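Local coordinates for protein ammonium transporter (Kuenenia stuttgartiensis, PDB 6EU6) that probably senses ammonium at the membrane and passes the signal on to a histidine kinase, using the helical, trimeric architecture of the ammonium transporter family, at residues H326-G329 with G330-T334. Residues are numbered along the deposited sequence; the frame is centred on the assembly and turned at random.
Sequences HGVG and GVIGT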
loop_
_atom_site.group_PDB
_atom_site.type_symbol
_atom_site.label_atom_id
_atom_site.label_comp_id
_atom_site.label_asym_id
_atom_site.label_seq_id
_atom_site.Cartn_x
_atom_site.Cartn_y
_atom_site.Cartn_z
ATOM N N HIS A 326 -6.015 1.768 21.645
ATOM C CA HIS A 326 -7.324 2.197 21.192
ATOM C C HIS A 326 -8.253 2.741 22.345
ATOM O O HIS A 326 -8.886 3.753 22.170
ATOM C CB HIS A 326 -8.016 1.065 20.428
ATOM C CG HIS A 326 -7.243 0.544 19.251
ATOM N ND1 HIS A 326 -7.274 1.140 18.018
ATOM C CD2 HIS A 326 -6.407 -0.515 19.133
ATOM C CE1 HIS A 326 -6.484 0.472 17.186
ATOM N NE2 HIS A 326 -5.917 -0.514 17.858
ATOM N N GLY A 327 -8.324 2.035 23.431
ATOM C CA GLY A 327 -9.168 2.429 24.565
ATOM C C GLY A 327 -8.567 3.682 25.226
ATOM O O GLY A 327 -9.145 4.742 25.170
ATOM N N VAL A 328 -7.373 3.554 25.760
ATOM C CA VAL A 328 -6.775 4.668 26.494
ATOM C C VAL A 328 -6.351 5.810 25.580
ATOM O O VAL A 328 -6.627 6.988 25.832
ATOM C CB VAL A 328 -5.614 4.209 27.396
ATOM C CG1 VAL A 328 -4.967 5.418 28.122
ATOM C CG2 VAL A 328 -6.088 3.161 28.373
ATOM N N GLY A 329 -5.662 5.480 24.487
ATOM C CA GLY A 329 -5.373 6.483 23.497
ATOM C C GLY A 329 -6.590 7.281 23.040
ATOM O O GLY A 329 -6.488 8.476 22.868
ATOM N N GLY A 330 -7.743 6.631 22.906
ATOM C CA GLY A 330 -8.898 7.360 22.432
ATOM C C GLY A 330 -9.390 8.282 23.537
ATOM O O GLY A 330 -9.853 9.371 23.264
ATOM N N VAL A 331 -9.344 7.826 24.776
ATOM C CA VAL A 331 -9.769 8.677 25.897
ATOM C C VAL A 331 -8.907 9.952 25.961
ATOM O O VAL A 331 -9.420 11.072 25.992
ATOM C CB VAL A 331 -9.646 7.959 27.219
ATOM C CG1 VAL A 331 -9.737 8.946 28.384
ATOM C CG2 VAL A 331 -10.666 6.837 27.305
ATOM N N ILE A 332 -7.600 9.766 25.858
ATOM C CA ILE A 332 -6.717 10.876 25.922
ATOM C C ILE A 332 -6.959 11.871 24.785
ATOM O O ILE A 332 -7.045 13.104 25.004
ATOM C CB ILE A 332 -5.225 10.428 25.895
ATOM C CG1 ILE A 332 -4.901 9.543 27.069
ATOM C CG2 ILE A 332 -4.327 11.645 25.765
ATOM C CD1 ILE A 332 -3.663 8.688 26.906
ATOM N N GLY A 333 -7.056 11.386 23.548
ATOM C CA GLY A 333 -7.330 12.299 22.458
ATOM C C GLY A 333 -8.678 13.012 22.614
ATOM O O GLY A 333 -8.854 14.192 22.287
ATOM N N THR A 334 -9.690 12.258 23.053
ATOM C CA THR A 334 -11.018 12.803 23.149
ATOM C C THR A 334 -11.017 13.941 24.214
ATOM O O THR A 334 -11.633 15.040 23.993
ATOM C CB THR A 334 -11.977 11.671 23.461
ATOM O OG1 THR A 334 -11.986 10.726 22.330
ATOM C CG2 THR A 334 -13.426 12.227 23.764
#
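Two successive turns of the buried transmembrane helix 322-340 meet here, and Val-328 lies against Ile-332 one turn on, CG1 to CD1 at 3.7 Å. Beneath them Ile-332 N donates to Val-328 O at 2.9 Å, nearly straight at 170°. With CG1 anti to its own carbonyl carbon (chi1 -61°), Ile-332 lays that methylene 3.3 Å from Val-328 O and sends CD1 on to the valine. Apolar and branched, the pair suits a face packed on helix 289-312, where Val-328 touches Ala-306 and Ile-332 touches Thr-299 and Leu-302. Val-331 turns instead to helices 167-185 and 353-385, its CG2 resting 3.4 Å from Gly-327 O.

The first turn begins with His-326, whose ND1 bonds to ND1 of His-171 while the two rings meet nearly parallel, the twin-histidine arrangement that lines the pore of Amt proteins. Gly-330 N is shared between His-326 O, met from above the carbonyl plane at 3.2 Å and bent to 136°, and Gly-327 O, to which it bonds only weakly. That second carbonyl also accepts Val-331 N and Ser-172 OG. Gly-330, lacking a side chain, presents bare backbone here. From Val-331 on the bonds are regular, Gly-333 N to Gly-329 O among them at 3.0 Å. Thr-334 is short and beta-branched, so its hydroxyl can fold back to the carbonyl one turn earlier: OG1 lies 2.7 Å from Gly-330 O, which its own N approaches from the opposite face, and this buried OG1 finds a second partner in Thr-168 OG1 of helix 167-185.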